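Thiosulfate sulfurtransferase (Pseudomonas aeruginosa, PDB 1YT8) probably transfers a sulfur atom from thiosulfate to cyanide, as rhodaneses do, and carries four rhodanese-like domains in a single chain. Local coordinates at residues W414-Q419 with P485-Y490; R30-F35 with A43-L48. All blocks are in the same frame, centred on the assembly; numbering follows the deposited sequence.

Contact 1 of 2, residues W414-Q419 with P485-Y490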
ATOM      1  N   TRP A 414     -14.959  14.394 -14.206  1.00 15.21           N
ATOM      2  CA  TRP A 414     -14.389  13.366 -13.346  1.00 14.94           C
ATOM      3  C   TRP A 414     -15.526  12.654 -12.618  1.00 12.11           C
ATOM      4  O   TRP A 414     -16.471  13.290 -12.143  1.00 12.31           O
ATOM      5  CB  TRP A 414     -13.423  13.963 -12.315  1.00 14.40           C
ATOM      6  CG  TRP A 414     -12.834  12.903 -11.433  1.00 15.50           C
ATOM      7  CD1 TRP A 414     -11.867  11.999 -11.772  1.00 15.08           C
ATOM      8  CD2 TRP A 414     -13.251  12.566 -10.104  1.00 15.66           C
ATOM      9  NE1 TRP A 414     -11.659  11.115 -10.737  1.00 15.30           N
ATOM     10  CE2 TRP A 414     -12.495  11.440  -9.702  1.00 16.00           C
ATOM     11  CE3 TRP A 414     -14.192  13.105  -9.215  1.00 15.84           C
ATOM     12  CZ2 TRP A 414     -12.651  10.839  -8.444  1.00 16.02           C
ATOM     13  CZ3 TRP A 414     -14.349  12.507  -7.961  1.00 16.49           C
ATOM     14  CH2 TRP A 414     -13.580  11.383  -7.591  1.00 15.14           C
ATOM     15  N   VAL A 415     -15.429  11.333 -12.525  1.00 13.74           N
ATOM     16  CA  VAL A 415     -16.457  10.547 -11.861  1.00 14.98           C
ATOM     17  C   VAL A 415     -15.880   9.392 -11.054  1.00 13.48           C
ATOM     18  O   VAL A 415     -14.738   8.976 -11.257  1.00 15.91           O
ATOM     19  CB  VAL A 415     -17.446   9.924 -12.881  1.00 15.76           C
ATOM     20  CG1 VAL A 415     -18.135  11.012 -13.689  1.00 15.82           C
ATOM     21  CG2 VAL A 415     -16.700   8.979 -13.806  1.00 16.73           C
ATOM     22  N   LEU A 416     -16.695   8.894 -10.134  1.00 14.92           N
ATOM     23  CA  LEU A 416     -16.362   7.746  -9.307  1.00 15.21           C
ATOM     24  C   LEU A 416     -17.155   6.613  -9.940  1.00 15.46           C
ATOM     25  O   LEU A 416     -18.364   6.738 -10.132  1.00 14.96           O
ATOM     26  CB  LEU A 416     -16.854   7.938  -7.872  1.00 15.28           C
ATOM     27  CG  LEU A 416     -16.047   8.805  -6.909  1.00 14.99           C
ATOM     28  CD1 LEU A 416     -16.800   8.918  -5.586  1.00 15.72           C
ATOM     29  CD2 LEU A 416     -14.668   8.187  -6.697  1.00 15.01           C
ATOM     30  N   ARG A 417     -16.492   5.517 -10.270  1.00 15.19           N
ATOM     31  CA  ARG A 417     -17.200   4.403 -10.873  1.00 17.93           C
ATOM     32  C   ARG A 417     -18.273   3.867  -9.927  1.00 18.10           C
ATOM     33  O   ARG A 417     -19.308   3.364 -10.370  1.00 20.21           O
ATOM     34  CB  ARG A 417     -16.225   3.283 -11.235  1.00 16.82           C
ATOM     35  CG  ARG A 417     -16.905   2.100 -11.902  1.00 18.95           C
ATOM     36  CD  ARG A 417     -15.924   1.002 -12.216  1.00 21.20           C
ATOM     37  NE  ARG A 417     -16.599  -0.215 -12.653  1.00 21.30           N
ATOM     38  CZ  ARG A 417     -16.087  -1.432 -12.521  1.00 23.05           C
ATOM     39  NH1 ARG A 417     -14.892  -1.589 -11.963  1.00 20.81           N
ATOM     40  NH2 ARG A 417     -16.774  -2.493 -12.928  1.00 18.77           N
ATOM     41  N   SER A 418     -18.026   3.999  -8.626  1.00 17.97           N
ATOM     42  CA  SER A 418     -18.945   3.516  -7.598  1.00 17.74           C
ATOM     43  C   SER A 418     -20.191   4.376  -7.414  1.00 17.16           C
ATOM     44  O   SER A 418     -21.118   3.980  -6.711  1.00 15.94           O
ATOM     45  CB  SER A 418     -18.215   3.401  -6.254  1.00 15.51           C
ATOM     46  OG  SER A 418     -17.801   4.674  -5.785  1.00 14.59           O
ATOM     47  N   GLN A 419     -20.209   5.549  -8.043  1.00 17.09           N
ATOM     48  CA  GLN A 419     -21.348   6.457  -7.934  1.00 15.88           C
ATOM     49  C   GLN A 419     -21.779   6.979  -9.303  1.00 15.94           C
ATOM     50  O   GLN A 419     -22.115   8.156  -9.454  1.00 15.99           O
ATOM     51  CB  GLN A 419     -20.985   7.635  -7.017  1.00 17.75           C
ATOM     52  CG  GLN A 419     -20.674   7.220  -5.583  1.00 18.89           C
ATOM     53  CD  GLN A 419     -20.427   8.399  -4.658  1.00 20.10           C
ATOM     54  OE1 GLN A 419     -20.883   9.516  -4.915  1.00 20.19           O
ATOM     55  NE2 GLN A 419     -19.720   8.150  -3.561  1.00 18.23           N
ATOM     56  N   PRO A 485     -18.014  13.381  -5.661  1.00 18.97           N
ATOM     57  CA  PRO A 485     -17.226  13.999  -4.588  1.00 19.15           C
ATOM     58  C   PRO A 485     -15.818  13.394  -4.556  1.00 18.14           C
ATOM     59  O   PRO A 485     -15.658  12.197  -4.782  1.00 17.42           O
ATOM     60  CB  PRO A 485     -18.033  13.660  -3.339  1.00 19.27           C
ATOM     61  CG  PRO A 485     -18.583  12.298  -3.674  1.00 19.62           C
ATOM     62  CD  PRO A 485     -19.043  12.478  -5.110  1.00 19.72           C
ATOM     63  N   ARG A 486     -14.802  14.212  -4.282  1.00 17.90           N
ATOM     64  CA  ARG A 486     -13.429  13.707  -4.232  1.00 18.11           C
ATOM     65  C   ARG A 486     -13.141  12.976  -2.927  1.00 16.92           C
ATOM     66  O   ARG A 486     -12.533  13.534  -2.014  1.00 18.70           O
ATOM     67  CB  ARG A 486     -12.409  14.839  -4.405  1.00 17.82           C
ATOM     68  CG  ARG A 486     -12.323  15.400  -5.810  1.00 19.77           C
ATOM     69  CD  ARG A 486     -11.168  16.390  -5.951  1.00 19.18           C
ATOM     70  NE  ARG A 486      -9.859  15.747  -5.859  1.00 20.49           N
ATOM     71  CZ  ARG A 486      -8.702  16.387  -6.015  1.00 20.46           C
ATOM     72  NH1 ARG A 486      -8.694  17.688  -6.267  1.00 20.03           N
ATOM     73  NH2 ARG A 486      -7.553  15.726  -5.934  1.00 17.92           N
ATOM     74  N   ILE A 487     -13.579  11.726  -2.849  1.00 15.78           N
ATOM     75  CA  ILE A 487     -13.360  10.909  -1.660  1.00 14.33           C
ATOM     76  C   ILE A 487     -12.548   9.664  -2.006  1.00 15.56           C
ATOM     77  O   ILE A 487     -12.446   8.739  -1.195  1.00 14.96           O
ATOM     78  CB  ILE A 487     -14.701  10.451  -1.049  1.00 14.24           C
ATOM     79  CG1 ILE A 487     -15.511   9.679  -2.099  1.00 12.24           C
ATOM     80  CG2 ILE A 487     -15.474  11.656  -0.528  1.00 14.05           C
ATOM     81  CD1 ILE A 487     -16.778   9.034  -1.561  1.00 12.45           C
ATOM     82  N   ASP A 488     -11.964   9.643  -3.203  1.00 15.28           N
ATOM     83  CA  ASP A 488     -11.201   8.484  -3.635  1.00 15.73           C
ATOM     84  C   ASP A 488      -9.838   8.326  -2.969  1.00 15.40           C
ATOM     85  O   ASP A 488      -9.224   7.265  -3.067  1.00 16.47           O
ATOM     86  CB  ASP A 488     -11.074   8.460  -5.173  1.00 15.23           C
ATOM     87  CG  ASP A 488     -10.369   9.683  -5.748  1.00 14.72           C
ATOM     88  OD1 ASP A 488     -10.486  10.790  -5.185  1.00 17.06           O
ATOM     89  OD2 ASP A 488      -9.713   9.534  -6.800  1.00 17.46           O
ATOM     90  N   ARG A 489      -9.376   9.365  -2.277  1.00 16.44           N
ATOM     91  CA  ARG A 489      -8.093   9.291  -1.583  1.00 17.51           C
ATOM     92  C   ARG A 489      -8.104   9.928  -0.197  1.00 17.64           C
ATOM     93  O   ARG A 489      -8.573  11.049  -0.014  1.00 18.43           O
ATOM     94  CB  ARG A 489      -6.976   9.935  -2.415  1.00 19.58           C
ATOM     95  CG  ARG A 489      -5.664  10.059  -1.639  1.00 23.39           C
ATOM     96  CD  ARG A 489      -4.492  10.487  -2.498  1.00 27.26           C
ATOM     97  NE  ARG A 489      -3.279  10.624  -1.691  1.00 30.87           N
ATOM     98  CZ  ARG A 489      -3.078  11.587  -0.797  1.00 32.04           C
ATOM     99  NH1 ARG A 489      -4.005  12.516  -0.596  1.00 33.58           N
ATOM    100  NH2 ARG A 489      -1.959  11.609  -0.081  1.00 34.62           N
ATOM    101  N   TYR A 490      -7.580   9.198   0.781  1.00 17.68           N
ATOM    102  CA  TYR A 490      -7.492   9.701   2.144  1.00 16.63           C
ATOM    103  C   TYR A 490      -6.284  10.628   2.215  1.00 15.34           C
ATOM    104  O   TYR A 490      -5.185  10.255   1.803  1.00 17.19           O
ATOM    105  CB  TYR A 490      -7.309   8.542   3.128  1.00 16.07           C
ATOM    106  CG  TYR A 490      -6.886   8.978   4.516  1.00 13.80           C
ATOM    107  CD1 TYR A 490      -7.639   9.904   5.240  1.00 14.42           C
ATOM    108  CD2 TYR A 490      -5.740   8.450   5.113  1.00 15.06           C
ATOM    109  CE1 TYR A 490      -7.258  10.294   6.535  1.00 14.91           C
ATOM    110  CE2 TYR A 490      -5.349   8.834   6.403  1.00 14.93           C
ATOM    111  CZ  TYR A 490      -6.111   9.753   7.106  1.00 14.81           C
ATOM    112  OH  TYR A 490      -5.733  10.122   8.382  1.00 14.89           O
TER
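Trp414 and Leu416, at the end of strand 413-414, an outermost strand of the fourth rhodanese-like sheet, and in the loop after it, meet residues 485-488 of the long connection between helices 464-470 and 501-512. That segment opens with an inverse gamma turn centred on Arg486, closed by a weak bond from Ile487 N to Pro485 O. The same carbonyl oxygen lies in the plane of the Trp414 indole, at its edge, 3.5 Å from CZ3; an aromatic C-H edge, slightly positive, suits such an oxygen. The six-membered ring also meets Asp488 tip to tip: Asp488 OD2 is 3.6 Å from Trp414 CZ2, and carboxylate and ring planes are 49° apart. Each polar end has its bond outside the pair, Trp414 NE1 to Thr399 O and Asp488 OD1 to Ser401 OG. Leu416 supplies the apolar part of the contact, its two methyls going to different neighbours. CD1 packs 3.8 Å from Ile487 CG1, which chi1 of 57° sets between the backbone N and carbonyl carbon of Ile487, and the two side chains cross at about a right angle. CD1 is also 4.2 Å from Pro485 CD, while CD2 rests 3.9 Å from Asp488 CB. Gln419 lies obliquely across the Pro485 ring, its extended chain bringing the amide group to the ring and to Ile487. No hydrogen bond crosses between 414-419 and 485-490, so this partly buried join relies on apolar packing and a carbonyl at an aromatic edge, while Trp414 and Asp488 satisfy their polar ends with neighbours.

Contact 2 of 2, residues R30-F35 with A43-L48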
ATOM      1  N   ARG A  30     -15.938   0.512   0.054  1.00 13.65           N
ATOM      2  CA  ARG A  30     -16.184   1.944  -0.080  1.00 13.34           C
ATOM      3  C   ARG A  30     -14.900   2.581  -0.614  1.00 13.62           C
ATOM      4  O   ARG A  30     -13.871   1.910  -0.726  1.00 15.46           O
ATOM      5  CB  ARG A  30     -16.507   2.564   1.281  1.00 14.59           C
ATOM      6  CG  ARG A  30     -17.792   2.076   1.928  1.00 14.58           C
ATOM      7  CD  ARG A  30     -17.938   2.663   3.325  1.00 17.57           C
ATOM      8  NE  ARG A  30     -16.961   2.113   4.262  1.00 14.14           N
ATOM      9  CZ  ARG A  30     -16.717   2.616   5.469  1.00 16.31           C
ATOM     10  NH1 ARG A  30     -17.377   3.690   5.890  1.00 15.87           N
ATOM     11  NH2 ARG A  30     -15.816   2.045   6.256  1.00 13.74           N
ATOM     12  N   GLU A  31     -14.960   3.867  -0.951  1.00 13.71           N
ATOM     13  CA  GLU A  31     -13.778   4.578  -1.425  1.00 13.08           C
ATOM     14  C   GLU A  31     -12.824   4.716  -0.235  1.00 13.52           C
ATOM     15  O   GLU A  31     -13.227   4.523   0.916  1.00 13.32           O
ATOM     16  CB  GLU A  31     -14.152   5.965  -1.952  1.00 15.33           C
ATOM     17  CG  GLU A  31     -15.063   5.959  -3.183  1.00 15.99           C
ATOM     18  CD  GLU A  31     -14.441   5.249  -4.373  1.00 16.40           C
ATOM     19  OE1 GLU A  31     -13.215   5.388  -4.580  1.00 16.73           O
ATOM     20  OE2 GLU A  31     -15.176   4.566  -5.117  1.00 16.56           O
ATOM     21  N   GLU A  32     -11.572   5.070  -0.507  1.00 13.35           N
ATOM     22  CA  GLU A  32     -10.576   5.182   0.552  1.00 14.54           C
ATOM     23  C   GLU A  32     -10.856   6.191   1.661  1.00 15.08           C
ATOM     24  O   GLU A  32     -10.622   5.891   2.829  1.00 13.89           O
ATOM     25  CB  GLU A  32      -9.184   5.453  -0.039  1.00 12.42           C
ATOM     26  CG  GLU A  32      -8.062   5.269   0.989  1.00 16.24           C
ATOM     27  CD  GLU A  32      -6.673   5.534   0.434  1.00 16.81           C
ATOM     28  OE1 GLU A  32      -6.398   6.683   0.029  1.00 14.53           O
ATOM     29  OE2 GLU A  32      -5.851   4.592   0.413  1.00 17.30           O
ATOM     30  N   ASP A  33     -11.357   7.381   1.329  1.00 15.64           N
ATOM     31  CA  ASP A  33     -11.597   8.350   2.392  1.00 16.93           C
ATOM     32  C   ASP A  33     -12.608   7.850   3.429  1.00 15.60           C
ATOM     33  O   ASP A  33     -12.370   7.969   4.628  1.00 15.31           O
ATOM     34  CB  ASP A  33     -12.023   9.709   1.832  1.00 18.30           C
ATOM     35  CG  ASP A  33     -11.879  10.817   2.860  1.00 21.61           C
ATOM     36  OD1 ASP A  33     -10.791  10.922   3.470  1.00 21.84           O
ATOM     37  OD2 ASP A  33     -12.842  11.580   3.064  1.00 26.86           O
ATOM     38  N   PRO A  34     -13.756   7.305   2.991  1.00 14.80           N
ATOM     39  CA  PRO A  34     -14.678   6.832   4.032  1.00 15.36           C
ATOM     40  C   PRO A  34     -14.095   5.631   4.796  1.00 14.48           C
ATOM     41  O   PRO A  34     -14.322   5.479   5.993  1.00 12.34           O
ATOM     42  CB  PRO A  34     -15.959   6.506   3.255  1.00 15.72           C
ATOM     43  CG  PRO A  34     -15.513   6.375   1.822  1.00 19.03           C
ATOM     44  CD  PRO A  34     -14.432   7.403   1.688  1.00 15.83           C
ATOM     45  N   PHE A  35     -13.332   4.793   4.097  1.00 13.31           N
ATOM     46  CA  PHE A  35     -12.679   3.638   4.718  1.00 13.05           C
ATOM     47  C   PHE A  35     -11.781   4.148   5.843  1.00 11.88           C
ATOM     48  O   PHE A  35     -11.794   3.628   6.954  1.00 12.86           O
ATOM     49  CB  PHE A  35     -11.815   2.904   3.680  1.00 13.07           C
ATOM     50  CG  PHE A  35     -10.784   1.973   4.275  1.00 14.40           C
ATOM     51  CD1 PHE A  35     -11.153   0.737   4.799  1.00 16.10           C
ATOM     52  CD2 PHE A  35      -9.434   2.324   4.279  1.00 13.95           C
ATOM     53  CE1 PHE A  35     -10.189  -0.142   5.317  1.00 16.51           C
ATOM     54  CE2 PHE A  35      -8.467   1.458   4.793  1.00 16.66           C
ATOM     55  CZ  PHE A  35      -8.845   0.222   5.312  1.00 16.40           C
ATOM     56  N   ALA A  43      -9.521  -5.299   8.105  1.00 13.94           N
ATOM     57  CA  ALA A  43     -10.300  -5.069   6.901  1.00 14.89           C
ATOM     58  C   ALA A  43      -9.366  -4.420   5.880  1.00 14.52           C
ATOM     59  O   ALA A  43      -8.663  -3.455   6.189  1.00 13.77           O
ATOM     60  CB  ALA A  43     -11.481  -4.143   7.197  1.00 14.18           C
ATOM     61  N   ALA A  44      -9.348  -4.971   4.674  1.00 12.07           N
ATOM     62  CA  ALA A  44      -8.524  -4.440   3.601  1.00 13.59           C
ATOM     63  C   ALA A  44      -9.436  -3.594   2.732  1.00 15.28           C
ATOM     64  O   ALA A  44     -10.589  -3.959   2.502  1.00 17.43           O
ATOM     65  CB  ALA A  44      -7.922  -5.579   2.782  1.00 14.55           C
ATOM     66  N   ASN A  45      -8.934  -2.462   2.250  1.00 13.75           N
ATOM     67  CA  ASN A  45      -9.754  -1.600   1.415  1.00 14.56           C
ATOM     68  C   ASN A  45      -9.570  -1.898  -0.068  1.00 13.12           C
ATOM     69  O   ASN A  45      -8.478  -1.754  -0.609  1.00 12.99           O
ATOM     70  CB  ASN A  45      -9.432  -0.128   1.699  1.00 12.27           C
ATOM     71  CG  ASN A  45     -10.308   0.833   0.907  1.00 13.65           C
ATOM     72  OD1 ASN A  45     -11.510   0.611   0.739  1.00 13.87           O
ATOM     73  ND2 ASN A  45      -9.714   1.921   0.440  1.00 10.88           N
ATOM     74  N   LEU A  46     -10.640  -2.344  -0.711  1.00 12.82           N
ATOM     75  CA  LEU A  46     -10.612  -2.603  -2.143  1.00 12.89           C
ATOM     76  C   LEU A  46     -11.894  -1.996  -2.693  1.00 13.49           C
ATOM     77  O   LEU A  46     -12.918  -2.667  -2.821  1.00 14.82           O
ATOM     78  CB  LEU A  46     -10.541  -4.103  -2.456  1.00 13.83           C
ATOM     79  CG  LEU A  46     -10.564  -4.432  -3.960  1.00 15.62           C
ATOM     80  CD1 LEU A  46      -9.633  -3.496  -4.718  1.00 17.16           C
ATOM     81  CD2 LEU A  46     -10.171  -5.890  -4.184  1.00 16.86           C
ATOM     82  N   PRO A  47     -11.853  -0.694  -2.996  1.00 14.68           N
ATOM     83  CA  PRO A  47     -12.999   0.045  -3.532  1.00 15.07           C
ATOM     84  C   PRO A  47     -13.674  -0.661  -4.700  1.00 14.21           C
ATOM     85  O   PRO A  47     -13.006  -1.139  -5.621  1.00 15.17           O
ATOM     86  CB  PRO A  47     -12.379   1.373  -3.950  1.00 13.27           C
ATOM     87  CG  PRO A  47     -11.268   1.553  -2.940  1.00 14.33           C
ATOM     88  CD  PRO A  47     -10.661   0.172  -2.920  1.00 13.16           C
ATOM     89  N   LEU A  48     -15.000  -0.731  -4.651  1.00 14.98           N
ATOM     90  CA  LEU A  48     -15.766  -1.351  -5.721  1.00 16.62           C
ATOM     91  C   LEU A  48     -15.273  -0.780  -7.050  1.00 15.65           C
ATOM     92  O   LEU A  48     -15.181  -1.490  -8.048  1.00 17.92           O
ATOM     93  CB  LEU A  48     -17.258  -1.042  -5.551  1.00 16.33           C
ATOM     94  CG  LEU A  48     -18.196  -1.564  -6.645  1.00 18.68           C
ATOM     95  CD1 LEU A  48     -18.293  -3.082  -6.573  1.00 17.93           C
ATOM     96  CD2 LEU A  48     -19.572  -0.936  -6.467  1.00 17.20           C
TER
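Phe35 and Asn45 stack at the heart of a beta-alpha-beta unit of the first rhodanese-like domain, where helix 32-35 connects strand 25-28 to the parallel edge strand 44-45. Two aromatic contacts make up the stack. One is CH-pi: Asn45 CB stands over the ring centre, 3.4 Å from the Phe35 centroid and only 3° off the ring normal. The other is the flat amide, tilted just 8° from the ring and lying toward its CG end, with Asn45 CG 3.6 Å from Phe35 CG; a short side chain with a planar end suits both. At the ring edge, near its plane, the backbone carbonyl oxygen of Ala43 is 3.8 Å from Phe35 CE1.

The weakly polar contact is at the Arg30 carbonyl, where Pro47 CA approaches Arg30 O at 3.5 Å in a CA-H...O contact. The charged ends turn to partners beyond the two segments, the Glu32 carboxylate to Arg492 and the Arg30 guanidinium to Asp28.

Plain packing completes the join. The Asn45 and Glu32 side chains cross at about a right angle, the amide lying against Glu32 CA and CB. The backbones come nearest at Glu31 and Pro47, where Glu31 OE1 is 4.1 Å from Pro47 CB.

Overall arrangement
Contact 2 lies within the first rhodanese-like domain, and contact 1 sets the end of strand 413-414 of the fourth sheet and the loop after it against 485-490, in the loop between helices 464-470 and 501-512; their centres are only 11 Å apart, on the same side of the chain's centre. Two acidic side chains of 30-35 connect them. Glu31 OE2 is 2.7 Å from Ser418 OG, a probable hydrogen bond, and Glu32 OE1 is 2.9 Å from Tyr490 N, another. Packing adds to these, with Ile487 O 3.3 Å from Glu31 CB. Thus parts remote in sequence meet here through 30-35. The sulfite pocket, formed by Cys193-Arg198 and Gln312, includes no residue of either contact.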